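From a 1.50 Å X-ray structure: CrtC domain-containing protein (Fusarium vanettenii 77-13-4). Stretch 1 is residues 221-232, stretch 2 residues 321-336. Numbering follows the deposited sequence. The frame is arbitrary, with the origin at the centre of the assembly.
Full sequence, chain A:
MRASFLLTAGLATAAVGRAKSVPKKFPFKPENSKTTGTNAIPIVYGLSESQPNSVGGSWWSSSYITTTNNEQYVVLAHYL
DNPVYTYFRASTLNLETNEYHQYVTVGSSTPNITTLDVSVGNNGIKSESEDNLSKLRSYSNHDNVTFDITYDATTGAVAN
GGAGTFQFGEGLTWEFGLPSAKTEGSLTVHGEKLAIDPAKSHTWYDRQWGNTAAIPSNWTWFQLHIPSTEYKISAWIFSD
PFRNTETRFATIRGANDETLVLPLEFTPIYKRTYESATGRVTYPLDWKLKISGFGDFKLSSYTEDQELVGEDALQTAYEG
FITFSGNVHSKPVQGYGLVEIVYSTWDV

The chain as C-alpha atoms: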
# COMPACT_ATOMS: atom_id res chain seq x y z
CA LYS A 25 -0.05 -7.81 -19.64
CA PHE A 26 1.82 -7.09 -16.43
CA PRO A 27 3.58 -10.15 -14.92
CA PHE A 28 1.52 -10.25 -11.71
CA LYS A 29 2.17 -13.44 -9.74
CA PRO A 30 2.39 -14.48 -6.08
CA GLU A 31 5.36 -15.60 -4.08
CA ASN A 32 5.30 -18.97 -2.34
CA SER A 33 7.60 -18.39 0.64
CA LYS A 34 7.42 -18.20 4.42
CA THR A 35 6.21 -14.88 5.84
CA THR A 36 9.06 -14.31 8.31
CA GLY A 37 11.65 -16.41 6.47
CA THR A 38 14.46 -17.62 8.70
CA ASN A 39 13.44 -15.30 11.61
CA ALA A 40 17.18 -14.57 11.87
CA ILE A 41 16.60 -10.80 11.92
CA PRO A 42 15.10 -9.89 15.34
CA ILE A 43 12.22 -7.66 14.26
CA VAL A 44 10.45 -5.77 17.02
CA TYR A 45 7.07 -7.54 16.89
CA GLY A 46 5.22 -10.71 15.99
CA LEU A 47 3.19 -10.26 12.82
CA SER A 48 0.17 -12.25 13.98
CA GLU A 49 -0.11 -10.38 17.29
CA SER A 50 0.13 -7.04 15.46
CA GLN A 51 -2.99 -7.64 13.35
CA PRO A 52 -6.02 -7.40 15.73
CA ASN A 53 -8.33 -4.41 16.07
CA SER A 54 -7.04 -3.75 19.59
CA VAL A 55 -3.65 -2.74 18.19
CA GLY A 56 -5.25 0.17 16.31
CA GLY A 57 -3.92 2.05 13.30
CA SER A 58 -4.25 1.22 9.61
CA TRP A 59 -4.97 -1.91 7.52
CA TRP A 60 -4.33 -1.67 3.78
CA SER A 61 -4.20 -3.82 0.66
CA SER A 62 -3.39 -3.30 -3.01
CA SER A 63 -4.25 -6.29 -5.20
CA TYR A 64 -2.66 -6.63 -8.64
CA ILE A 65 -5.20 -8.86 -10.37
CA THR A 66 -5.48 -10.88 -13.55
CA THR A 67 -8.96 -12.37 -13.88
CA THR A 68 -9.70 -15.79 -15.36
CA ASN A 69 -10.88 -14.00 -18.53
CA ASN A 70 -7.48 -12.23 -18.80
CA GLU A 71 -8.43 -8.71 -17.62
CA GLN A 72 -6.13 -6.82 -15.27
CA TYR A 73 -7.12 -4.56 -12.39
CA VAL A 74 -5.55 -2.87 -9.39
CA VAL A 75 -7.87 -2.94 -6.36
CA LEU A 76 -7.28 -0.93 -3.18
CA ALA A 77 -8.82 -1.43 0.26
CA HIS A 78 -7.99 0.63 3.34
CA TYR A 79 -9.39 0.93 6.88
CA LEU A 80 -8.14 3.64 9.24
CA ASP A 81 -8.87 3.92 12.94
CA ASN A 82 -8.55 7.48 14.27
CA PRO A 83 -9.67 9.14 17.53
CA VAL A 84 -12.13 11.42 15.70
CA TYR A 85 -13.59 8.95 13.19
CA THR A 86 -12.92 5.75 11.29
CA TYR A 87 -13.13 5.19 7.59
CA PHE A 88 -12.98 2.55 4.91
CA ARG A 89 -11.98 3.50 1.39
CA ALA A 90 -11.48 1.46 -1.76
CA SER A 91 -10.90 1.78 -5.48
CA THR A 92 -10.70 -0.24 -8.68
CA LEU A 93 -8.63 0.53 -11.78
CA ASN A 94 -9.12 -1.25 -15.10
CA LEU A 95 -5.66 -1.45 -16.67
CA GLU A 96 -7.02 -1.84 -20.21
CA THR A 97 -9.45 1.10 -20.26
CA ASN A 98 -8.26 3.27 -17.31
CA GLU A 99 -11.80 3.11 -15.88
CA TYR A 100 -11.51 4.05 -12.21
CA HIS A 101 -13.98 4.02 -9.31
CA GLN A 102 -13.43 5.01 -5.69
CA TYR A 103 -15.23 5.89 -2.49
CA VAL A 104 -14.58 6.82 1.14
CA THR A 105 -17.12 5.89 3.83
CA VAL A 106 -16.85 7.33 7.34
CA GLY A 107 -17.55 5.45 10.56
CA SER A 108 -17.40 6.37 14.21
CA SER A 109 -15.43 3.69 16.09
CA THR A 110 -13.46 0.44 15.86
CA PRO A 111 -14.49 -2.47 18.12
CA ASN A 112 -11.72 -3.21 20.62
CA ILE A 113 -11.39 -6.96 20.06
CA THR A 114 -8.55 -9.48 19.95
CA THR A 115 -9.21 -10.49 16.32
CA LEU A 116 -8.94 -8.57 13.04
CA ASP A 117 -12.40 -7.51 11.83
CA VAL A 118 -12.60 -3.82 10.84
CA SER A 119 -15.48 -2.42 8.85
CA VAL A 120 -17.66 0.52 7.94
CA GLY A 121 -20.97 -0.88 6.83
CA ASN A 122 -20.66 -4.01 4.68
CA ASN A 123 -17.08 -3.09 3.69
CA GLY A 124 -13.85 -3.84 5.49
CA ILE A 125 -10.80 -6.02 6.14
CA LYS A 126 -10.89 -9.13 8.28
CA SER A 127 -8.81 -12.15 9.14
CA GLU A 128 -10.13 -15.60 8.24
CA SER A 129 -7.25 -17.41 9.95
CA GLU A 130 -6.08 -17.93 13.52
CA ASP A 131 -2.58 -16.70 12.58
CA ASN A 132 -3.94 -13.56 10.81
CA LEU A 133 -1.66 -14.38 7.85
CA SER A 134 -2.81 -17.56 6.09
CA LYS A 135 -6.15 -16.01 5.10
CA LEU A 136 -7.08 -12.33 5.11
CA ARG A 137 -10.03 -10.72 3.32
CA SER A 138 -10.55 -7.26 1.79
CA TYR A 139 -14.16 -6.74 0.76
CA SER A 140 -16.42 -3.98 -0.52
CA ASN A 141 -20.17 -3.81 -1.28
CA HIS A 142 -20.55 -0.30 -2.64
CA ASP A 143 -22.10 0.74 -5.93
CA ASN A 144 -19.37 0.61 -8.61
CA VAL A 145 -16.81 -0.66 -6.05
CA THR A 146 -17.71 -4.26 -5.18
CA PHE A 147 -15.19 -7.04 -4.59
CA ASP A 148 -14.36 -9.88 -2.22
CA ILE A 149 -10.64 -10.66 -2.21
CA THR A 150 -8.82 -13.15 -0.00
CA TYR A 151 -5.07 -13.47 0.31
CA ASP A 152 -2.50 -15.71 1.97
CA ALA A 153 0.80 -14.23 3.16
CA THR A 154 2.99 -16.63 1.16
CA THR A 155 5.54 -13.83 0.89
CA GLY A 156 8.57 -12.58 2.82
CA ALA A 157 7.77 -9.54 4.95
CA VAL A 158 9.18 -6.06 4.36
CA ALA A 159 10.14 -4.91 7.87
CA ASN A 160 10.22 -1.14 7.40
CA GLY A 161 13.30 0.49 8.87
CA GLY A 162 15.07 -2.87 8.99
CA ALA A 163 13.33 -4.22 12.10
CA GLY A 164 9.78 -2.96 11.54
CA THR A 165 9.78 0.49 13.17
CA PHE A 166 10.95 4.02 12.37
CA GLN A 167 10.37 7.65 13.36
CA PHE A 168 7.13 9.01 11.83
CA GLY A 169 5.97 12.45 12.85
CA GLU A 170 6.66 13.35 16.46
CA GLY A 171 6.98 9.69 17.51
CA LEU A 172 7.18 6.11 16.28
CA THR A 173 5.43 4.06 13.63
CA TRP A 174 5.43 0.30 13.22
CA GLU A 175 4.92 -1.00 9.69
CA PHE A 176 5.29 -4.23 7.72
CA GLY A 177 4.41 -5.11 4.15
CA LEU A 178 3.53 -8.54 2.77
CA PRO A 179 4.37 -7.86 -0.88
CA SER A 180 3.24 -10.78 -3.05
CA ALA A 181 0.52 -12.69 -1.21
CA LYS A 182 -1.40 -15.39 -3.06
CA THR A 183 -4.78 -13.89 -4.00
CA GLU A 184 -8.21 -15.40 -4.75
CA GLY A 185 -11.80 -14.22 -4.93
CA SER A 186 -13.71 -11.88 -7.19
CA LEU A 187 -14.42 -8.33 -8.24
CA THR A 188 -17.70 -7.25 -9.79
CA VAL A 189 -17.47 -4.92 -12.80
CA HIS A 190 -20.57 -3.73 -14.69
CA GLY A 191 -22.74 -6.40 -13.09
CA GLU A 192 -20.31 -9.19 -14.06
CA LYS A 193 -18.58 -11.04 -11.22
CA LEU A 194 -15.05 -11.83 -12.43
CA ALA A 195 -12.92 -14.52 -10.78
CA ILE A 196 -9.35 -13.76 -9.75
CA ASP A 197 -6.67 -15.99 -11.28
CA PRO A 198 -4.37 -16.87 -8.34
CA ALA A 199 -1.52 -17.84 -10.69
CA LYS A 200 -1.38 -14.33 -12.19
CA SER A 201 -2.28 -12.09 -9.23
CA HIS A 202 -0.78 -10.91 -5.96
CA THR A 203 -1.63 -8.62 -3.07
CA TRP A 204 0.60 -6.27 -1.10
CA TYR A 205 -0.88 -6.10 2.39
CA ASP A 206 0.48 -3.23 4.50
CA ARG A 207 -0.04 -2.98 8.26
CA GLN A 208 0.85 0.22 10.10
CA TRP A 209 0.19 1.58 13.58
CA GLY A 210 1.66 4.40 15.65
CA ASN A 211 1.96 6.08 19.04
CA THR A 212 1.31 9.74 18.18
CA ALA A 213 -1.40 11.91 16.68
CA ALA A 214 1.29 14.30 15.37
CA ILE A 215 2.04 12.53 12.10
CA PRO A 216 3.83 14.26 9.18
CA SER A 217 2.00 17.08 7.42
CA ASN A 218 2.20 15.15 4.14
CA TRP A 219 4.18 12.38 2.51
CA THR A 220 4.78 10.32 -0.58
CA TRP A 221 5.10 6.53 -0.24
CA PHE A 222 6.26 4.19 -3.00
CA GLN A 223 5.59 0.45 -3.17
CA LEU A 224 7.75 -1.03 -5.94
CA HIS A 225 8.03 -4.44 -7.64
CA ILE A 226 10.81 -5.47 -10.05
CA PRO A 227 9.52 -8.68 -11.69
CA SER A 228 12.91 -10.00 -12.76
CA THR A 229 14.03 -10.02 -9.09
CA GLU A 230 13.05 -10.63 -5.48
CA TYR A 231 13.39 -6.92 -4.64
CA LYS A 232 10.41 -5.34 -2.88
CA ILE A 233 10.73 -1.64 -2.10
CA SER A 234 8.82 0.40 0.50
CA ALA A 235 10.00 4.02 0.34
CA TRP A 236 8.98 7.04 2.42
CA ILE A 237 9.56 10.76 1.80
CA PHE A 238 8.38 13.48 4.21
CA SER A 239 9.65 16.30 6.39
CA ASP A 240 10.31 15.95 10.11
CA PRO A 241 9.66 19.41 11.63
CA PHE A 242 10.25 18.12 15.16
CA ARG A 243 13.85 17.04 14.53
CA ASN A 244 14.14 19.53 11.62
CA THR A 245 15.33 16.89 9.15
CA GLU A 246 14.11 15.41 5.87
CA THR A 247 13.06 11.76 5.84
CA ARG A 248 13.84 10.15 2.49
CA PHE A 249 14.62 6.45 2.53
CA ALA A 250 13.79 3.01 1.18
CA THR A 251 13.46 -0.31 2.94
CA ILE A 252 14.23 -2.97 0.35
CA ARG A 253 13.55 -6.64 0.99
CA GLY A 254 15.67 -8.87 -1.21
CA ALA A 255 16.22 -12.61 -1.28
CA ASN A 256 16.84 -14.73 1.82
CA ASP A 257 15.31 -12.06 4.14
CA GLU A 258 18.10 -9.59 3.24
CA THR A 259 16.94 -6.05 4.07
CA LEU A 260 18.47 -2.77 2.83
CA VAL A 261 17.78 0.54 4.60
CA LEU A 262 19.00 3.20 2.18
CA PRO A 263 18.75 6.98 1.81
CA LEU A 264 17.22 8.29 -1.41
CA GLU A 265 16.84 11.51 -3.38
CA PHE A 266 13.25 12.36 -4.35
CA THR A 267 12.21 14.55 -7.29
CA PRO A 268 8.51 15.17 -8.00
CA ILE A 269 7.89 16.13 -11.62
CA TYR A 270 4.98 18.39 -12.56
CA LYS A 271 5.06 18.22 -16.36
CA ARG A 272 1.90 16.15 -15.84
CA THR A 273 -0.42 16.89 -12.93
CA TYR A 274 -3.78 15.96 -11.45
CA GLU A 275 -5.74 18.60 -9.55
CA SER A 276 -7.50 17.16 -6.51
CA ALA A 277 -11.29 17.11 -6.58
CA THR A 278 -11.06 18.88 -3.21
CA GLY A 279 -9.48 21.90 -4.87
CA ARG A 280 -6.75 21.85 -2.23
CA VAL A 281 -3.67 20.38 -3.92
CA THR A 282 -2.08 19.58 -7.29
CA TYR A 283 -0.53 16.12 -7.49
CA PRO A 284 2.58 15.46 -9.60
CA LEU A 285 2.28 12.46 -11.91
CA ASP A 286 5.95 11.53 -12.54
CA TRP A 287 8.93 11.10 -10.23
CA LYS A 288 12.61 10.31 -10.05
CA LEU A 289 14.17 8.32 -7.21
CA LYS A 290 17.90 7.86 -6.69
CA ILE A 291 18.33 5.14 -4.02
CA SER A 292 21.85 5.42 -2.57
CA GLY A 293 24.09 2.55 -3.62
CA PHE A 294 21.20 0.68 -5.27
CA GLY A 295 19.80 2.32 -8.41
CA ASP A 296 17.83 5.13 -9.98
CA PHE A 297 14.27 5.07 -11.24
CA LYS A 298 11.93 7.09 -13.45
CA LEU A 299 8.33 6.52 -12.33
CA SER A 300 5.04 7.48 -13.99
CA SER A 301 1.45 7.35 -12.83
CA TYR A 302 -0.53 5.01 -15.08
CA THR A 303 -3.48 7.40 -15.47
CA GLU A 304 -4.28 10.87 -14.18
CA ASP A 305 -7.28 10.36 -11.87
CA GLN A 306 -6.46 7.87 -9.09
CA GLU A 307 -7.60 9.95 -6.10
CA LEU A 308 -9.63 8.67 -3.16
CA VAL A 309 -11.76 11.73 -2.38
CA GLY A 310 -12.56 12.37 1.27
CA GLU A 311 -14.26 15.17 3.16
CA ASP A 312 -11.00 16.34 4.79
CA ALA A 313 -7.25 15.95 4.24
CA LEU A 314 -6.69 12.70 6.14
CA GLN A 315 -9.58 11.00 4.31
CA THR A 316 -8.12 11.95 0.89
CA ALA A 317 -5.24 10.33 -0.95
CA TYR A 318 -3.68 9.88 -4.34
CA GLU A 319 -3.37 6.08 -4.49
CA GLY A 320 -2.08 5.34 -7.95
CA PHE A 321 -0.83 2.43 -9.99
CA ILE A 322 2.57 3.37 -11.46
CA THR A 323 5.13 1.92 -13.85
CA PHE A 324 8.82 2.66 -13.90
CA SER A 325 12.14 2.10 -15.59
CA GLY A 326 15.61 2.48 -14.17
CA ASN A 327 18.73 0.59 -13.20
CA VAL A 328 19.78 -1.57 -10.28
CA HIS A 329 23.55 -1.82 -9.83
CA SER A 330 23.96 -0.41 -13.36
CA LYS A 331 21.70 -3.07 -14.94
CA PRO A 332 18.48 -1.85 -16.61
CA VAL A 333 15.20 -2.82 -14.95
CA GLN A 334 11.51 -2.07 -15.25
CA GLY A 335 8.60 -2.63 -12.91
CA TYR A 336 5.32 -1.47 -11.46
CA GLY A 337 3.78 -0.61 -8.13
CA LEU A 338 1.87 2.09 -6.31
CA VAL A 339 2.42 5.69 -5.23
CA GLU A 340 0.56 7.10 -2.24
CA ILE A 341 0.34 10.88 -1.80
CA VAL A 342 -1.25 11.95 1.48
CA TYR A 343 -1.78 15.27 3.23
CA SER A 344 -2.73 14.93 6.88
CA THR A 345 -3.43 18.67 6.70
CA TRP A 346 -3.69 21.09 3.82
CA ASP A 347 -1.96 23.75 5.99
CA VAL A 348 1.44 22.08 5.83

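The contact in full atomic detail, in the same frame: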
# COMPACT_ATOMS: atom_id res chain seq x y z
N TRP A 221 4.64 7.90 -0.47
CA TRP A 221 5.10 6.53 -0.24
C TRP A 221 5.08 5.78 -1.56
O TRP A 221 4.10 5.84 -2.30
CB TRP A 221 4.21 5.82 0.79
CG TRP A 221 4.56 4.37 1.07
CD1 TRP A 221 5.68 3.91 1.71
CD2 TRP A 221 3.77 3.21 0.75
NE1 TRP A 221 5.64 2.53 1.81
CE2 TRP A 221 4.48 2.08 1.22
CE3 TRP A 221 2.54 3.02 0.11
CZ2 TRP A 221 4.00 0.78 1.08
CZ3 TRP A 221 2.05 1.71 -0.03
CH2 TRP A 221 2.79 0.61 0.44
N PHE A 222 6.16 5.06 -1.83
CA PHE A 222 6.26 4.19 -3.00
C PHE A 222 6.32 2.73 -2.58
O PHE A 222 7.07 2.36 -1.66
CB PHE A 222 7.50 4.50 -3.83
CG PHE A 222 7.44 5.82 -4.54
CD1 PHE A 222 6.82 5.93 -5.78
CD2 PHE A 222 8.03 6.95 -3.98
CE1 PHE A 222 6.77 7.15 -6.44
CE2 PHE A 222 7.99 8.17 -4.64
CZ PHE A 222 7.37 8.27 -5.87
N GLN A 223 5.58 1.90 -3.31
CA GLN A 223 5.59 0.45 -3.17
C GLN A 223 6.00 -0.10 -4.53
O GLN A 223 5.24 0.02 -5.50
CB GLN A 223 4.19 -0.04 -2.78
CG GLN A 223 4.07 -1.54 -2.73
CD GLN A 223 2.69 -2.05 -3.08
OE1 GLN A 223 2.55 -2.96 -3.90
NE2 GLN A 223 1.65 -1.49 -2.44
N LEU A 224 7.19 -0.68 -4.63
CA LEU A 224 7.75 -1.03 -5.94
C LEU A 224 8.04 -2.53 -6.07
O LEU A 224 8.57 -3.16 -5.15
CB LEU A 224 9.02 -0.24 -6.24
CG LEU A 224 8.91 1.28 -6.07
CD1 LEU A 224 10.27 1.94 -6.34
CD2 LEU A 224 7.79 1.88 -6.95
N HIS A 225 7.73 -3.06 -7.25
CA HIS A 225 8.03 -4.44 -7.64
C HIS A 225 8.91 -4.43 -8.88
O HIS A 225 8.68 -3.65 -9.80
CB HIS A 225 6.76 -5.23 -7.94
CG HIS A 225 5.77 -5.22 -6.81
ND1 HIS A 225 5.64 -6.27 -5.93
CD2 HIS A 225 4.91 -4.26 -6.40
CE1 HIS A 225 4.71 -5.97 -5.03
NE2 HIS A 225 4.27 -4.75 -5.29
N ILE A 226 9.93 -5.30 -8.89
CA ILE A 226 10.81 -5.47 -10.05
C ILE A 226 10.72 -6.93 -10.47
O ILE A 226 11.44 -7.78 -9.92
CB ILE A 226 12.25 -5.04 -9.73
CG1 ILE A 226 12.27 -3.58 -9.27
CG2 ILE A 226 13.15 -5.23 -10.97
CD1 ILE A 226 13.62 -3.11 -8.73
N PRO A 227 9.84 -7.26 -11.41
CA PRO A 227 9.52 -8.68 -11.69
C PRO A 227 10.71 -9.58 -12.00
O PRO A 227 10.62 -10.79 -11.74
CB PRO A 227 8.57 -8.58 -12.89
CG PRO A 227 7.87 -7.26 -12.70
CD PRO A 227 8.89 -6.34 -12.05
N SER A 228 11.80 -9.07 -12.53
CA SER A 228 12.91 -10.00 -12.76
C SER A 228 13.64 -10.41 -11.48
O SER A 228 14.57 -11.22 -11.55
CB SER A 228 13.91 -9.39 -13.75
OG SER A 228 14.42 -8.16 -13.26
N THR A 229 13.23 -9.90 -10.31
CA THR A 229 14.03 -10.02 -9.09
C THR A 229 13.12 -10.28 -7.90
O THR A 229 11.89 -10.24 -8.00
CB THR A 229 14.82 -8.73 -8.80
OG1 THR A 229 13.90 -7.71 -8.37
CG2 THR A 229 15.59 -8.25 -10.04
N GLU A 230 13.75 -10.51 -6.75
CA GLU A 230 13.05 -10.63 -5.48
C GLU A 230 12.99 -9.31 -4.72
O GLU A 230 12.57 -9.30 -3.56
CB GLU A 230 13.71 -11.69 -4.61
CG GLU A 230 13.57 -13.09 -5.18
CD GLU A 230 14.01 -14.15 -4.20
OE1 GLU A 230 14.69 -15.11 -4.63
OE2 GLU A 230 13.66 -14.03 -3.00
N TYR A 231 13.38 -8.20 -5.34
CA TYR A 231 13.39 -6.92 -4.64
C TYR A 231 11.98 -6.37 -4.44
O TYR A 231 11.21 -6.23 -5.40
CB TYR A 231 14.22 -5.90 -5.43
CG TYR A 231 15.71 -6.16 -5.43
CD1 TYR A 231 16.41 -6.29 -4.24
CD2 TYR A 231 16.41 -6.27 -6.63
CE1 TYR A 231 17.78 -6.52 -4.23
CE2 TYR A 231 17.79 -6.50 -6.63
CZ TYR A 231 18.46 -6.62 -5.43
OH TYR A 231 19.83 -6.84 -5.42
N LYS A 232 11.66 -6.02 -3.20
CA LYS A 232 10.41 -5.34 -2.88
C LYS A 232 10.76 -4.08 -2.12
O LYS A 232 11.49 -4.14 -1.12
CB LYS A 232 9.47 -6.24 -2.05
CG LYS A 232 9.16 -7.60 -2.68
CD LYS A 232 8.45 -7.42 -4.03
CE LYS A 232 8.15 -8.76 -4.68
NZ LYS A 232 7.60 -8.59 -6.08
N PHE A 321 -1.68 3.38 -9.28
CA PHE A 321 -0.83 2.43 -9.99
C PHE A 321 0.21 3.20 -10.80
O PHE A 321 -0.11 4.20 -11.45
CB PHE A 321 -1.69 1.56 -10.91
CG PHE A 321 -0.93 0.49 -11.63
CD1 PHE A 321 -0.23 -0.48 -10.93
CD2 PHE A 321 -0.95 0.43 -13.02
CE1 PHE A 321 0.45 -1.49 -11.61
CE2 PHE A 321 -0.28 -0.57 -13.71
CZ PHE A 321 0.43 -1.53 -13.01
N ILE A 322 1.46 2.73 -10.76
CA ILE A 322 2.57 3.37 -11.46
C ILE A 322 3.40 2.31 -12.16
O ILE A 322 3.41 1.14 -11.77
CB ILE A 322 3.47 4.20 -10.50
CG1 ILE A 322 4.13 3.27 -9.47
CG2 ILE A 322 2.69 5.33 -9.83
CD1 ILE A 322 5.21 3.95 -8.61
N THR A 323 4.10 2.73 -13.22
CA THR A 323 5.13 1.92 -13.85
C THR A 323 6.44 2.68 -13.79
O THR A 323 6.46 3.90 -13.59
CB THR A 323 4.79 1.57 -15.31
OG1 THR A 323 4.68 2.78 -16.06
CG2 THR A 323 3.47 0.79 -15.40
N PHE A 324 7.55 1.97 -13.96
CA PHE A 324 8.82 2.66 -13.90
C PHE A 324 9.88 1.90 -14.69
O PHE A 324 9.76 0.70 -14.94
CB PHE A 324 9.29 2.90 -12.45
CG PHE A 324 9.57 1.64 -11.67
CD1 PHE A 324 8.58 1.04 -10.91
CD2 PHE A 324 10.84 1.07 -11.67
CE1 PHE A 324 8.84 -0.12 -10.18
CE2 PHE A 324 11.10 -0.08 -10.95
CZ PHE A 324 10.09 -0.68 -10.20
N SER A 325 10.90 2.65 -15.08
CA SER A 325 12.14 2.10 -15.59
C SER A 325 13.27 2.62 -14.71
O SER A 325 13.10 3.56 -13.93
CB SER A 325 12.37 2.50 -17.05
OG SER A 325 12.48 3.91 -17.17
N GLY A 326 14.43 2.00 -14.86
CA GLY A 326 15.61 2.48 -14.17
C GLY A 326 16.72 1.46 -14.25
O GLY A 326 16.75 0.62 -15.15
N ASN A 327 17.64 1.55 -13.30
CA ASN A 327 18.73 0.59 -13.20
C ASN A 327 18.87 0.15 -11.75
O ASN A 327 18.53 0.89 -10.83
CB ASN A 327 20.07 1.17 -13.70
CG ASN A 327 20.79 1.99 -12.65
OD1 ASN A 327 21.57 1.45 -11.84
ND2 ASN A 327 20.55 3.29 -12.65
N VAL A 328 19.35 -1.07 -11.58
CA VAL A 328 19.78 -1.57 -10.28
C VAL A 328 21.19 -2.08 -10.45
O VAL A 328 21.43 -2.99 -11.25
CB VAL A 328 18.85 -2.67 -9.74
CG1 VAL A 328 19.44 -3.27 -8.48
CG2 VAL A 328 17.46 -2.12 -9.49
N HIS A 329 22.13 -1.49 -9.71
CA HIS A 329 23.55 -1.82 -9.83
C HIS A 329 23.99 -1.80 -11.29
O HIS A 329 24.63 -2.72 -11.80
CB HIS A 329 23.85 -3.17 -9.17
CG HIS A 329 23.45 -3.22 -7.73
ND1 HIS A 329 23.76 -2.22 -6.83
CD2 HIS A 329 22.77 -4.16 -7.03
CE1 HIS A 329 23.29 -2.54 -5.64
NE2 HIS A 329 22.68 -3.71 -5.73
N SER A 330 23.58 -0.73 -11.98
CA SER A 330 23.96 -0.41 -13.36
C SER A 330 23.37 -1.37 -14.39
O SER A 330 23.80 -1.36 -15.55
CB SER A 330 25.48 -0.34 -13.53
OG SER A 330 26.09 0.26 -12.40
N LYS A 331 22.40 -2.19 -14.01
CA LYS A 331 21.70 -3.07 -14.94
C LYS A 331 20.28 -2.57 -15.14
O LYS A 331 19.58 -2.31 -14.15
CB LYS A 331 21.68 -4.51 -14.42
CG LYS A 331 20.85 -5.48 -15.26
CD LYS A 331 20.22 -6.57 -14.42
CE LYS A 331 18.74 -6.29 -14.16
NZ LYS A 331 18.04 -7.43 -13.48
N PRO A 332 19.82 -2.41 -16.38
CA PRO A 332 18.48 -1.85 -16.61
C PRO A 332 17.39 -2.75 -16.06
O PRO A 332 17.45 -3.97 -16.17
CB PRO A 332 18.39 -1.74 -18.14
CG PRO A 332 19.79 -1.94 -18.65
CD PRO A 332 20.48 -2.80 -17.64
N VAL A 333 16.38 -2.12 -15.45
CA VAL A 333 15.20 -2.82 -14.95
C VAL A 333 13.95 -2.04 -15.32
O VAL A 333 14.00 -0.87 -15.70
CB VAL A 333 15.24 -3.06 -13.43
CG1 VAL A 333 16.47 -3.86 -13.02
CG2 VAL A 333 15.17 -1.73 -12.68
N GLN A 334 12.81 -2.71 -15.18
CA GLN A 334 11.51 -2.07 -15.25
C GLN A 334 10.60 -2.74 -14.22
O GLN A 334 10.87 -3.85 -13.76
CB GLN A 334 10.90 -2.16 -16.65
CG GLN A 334 10.69 -3.58 -17.13
CD GLN A 334 10.10 -3.65 -18.53
OE1 GLN A 334 10.46 -2.87 -19.41
NE2 GLN A 334 9.17 -4.57 -18.73
N GLY A 335 9.54 -2.04 -13.85
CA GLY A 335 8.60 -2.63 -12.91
C GLY A 335 7.36 -1.80 -12.77
O GLY A 335 7.09 -0.91 -13.58
N TYR A 336 6.60 -2.10 -11.72
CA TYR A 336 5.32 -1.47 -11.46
C TYR A 336 5.13 -1.39 -9.95
O TYR A 336 5.90 -1.96 -9.18
CB TYR A 336 4.17 -2.26 -12.11
CG TYR A 336 4.04 -3.66 -11.55
CD1 TYR A 336 3.32 -3.90 -10.37
CD2 TYR A 336 4.65 -4.74 -12.18
CE1 TYR A 336 3.22 -5.18 -9.84
CE2 TYR A 336 4.54 -6.03 -11.66
CZ TYR A 336 3.83 -6.24 -10.49
OH TYR A 336 3.73 -7.50 -9.96
O HOH W 1 11.43 -6.50 -14.29
O HOH W 2 13.73 -5.78 -15.03
O HOH W 3 21.53 -5.58 -3.79

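The strand that carries F222, L224 and H225 meets a β-hairpin formed by residues 321–336, whose two strands pair with each other and reverse through a type I' turn from V328 to K331. Contact begins at F222. Its side chain leaves the backbone sideways, but the ring comes nearer the hairpin, and its edge meets I322, with CD1 of F222 3.8 Å from CD1 of I322. L224 extends this apolar patch: its CD2 lies 3.7 Å from I322 CD1 and 3.9 Å from F324 CE1, so one methyl group touches two hairpin residues that both point toward the first stretch.

H225 is where the two backbones join. Its N donates to Y336 O (2.9 Å, 158°), and Y336 N returns a hydrogen bond to H225 O (3.2 Å, 149°), the paired bonds of an antiparallel bridge. The strand axes nevertheless run at 123°, well short of antiparallel, and within these two stretches H225 with Y336 is the only bridge. H225 O also receives a CA-H···O contact from G335 CA at 3.3 Å. A β-carbon on G335 would sit about 2.0 Å from H225 O, so the close approach depends on glycine having no side chain. On the shared sheet face, the CB of H225 lies over the Y336 ring, 4.2 Å from its centroid. The imidazole is nearly parallel to the phenol ring, at 16°, but slid so far along it that the two barely overlap. Within its own stretch the imidazole is held at both nitrogens: NE2 donates to Q223 OE1 (2.8 Å), and ND1 accepts from K232 NZ (3.0 Å).

I226 packs across both strands of the hairpin, with CG1 3.7 Å from F324 CZ at the ring edge, CD1 4.0 Å from V328 CG2, and CG2 3.9 Å from V333 CB. The chain then turns, a type I turn from I226 to T229 closed by T229 N donating to I226 O (2.8 Å). Within it, P227 CG rests 3.7 Å from Y336 CE2.

Beyond this point water carries the polar contact. One molecule accepts from S228 N (3.1 Å) and donates to Q334 O (2.8 Å); a second hydrogen-bonds to S228 OG (3.0 Å) and accepts from Q334 N (3.2 Å). T229 OG1 instead serves its own loop, donating to I226 O (2.9 Å) and accepting from Y231 N (3.1 Å). Y231 closes the contact near the hairpin turn: its CE2 packs 4.1 Å from V328 CG1, while a third water links its OH (2.7 Å) to H329 NE2 (2.9 Å).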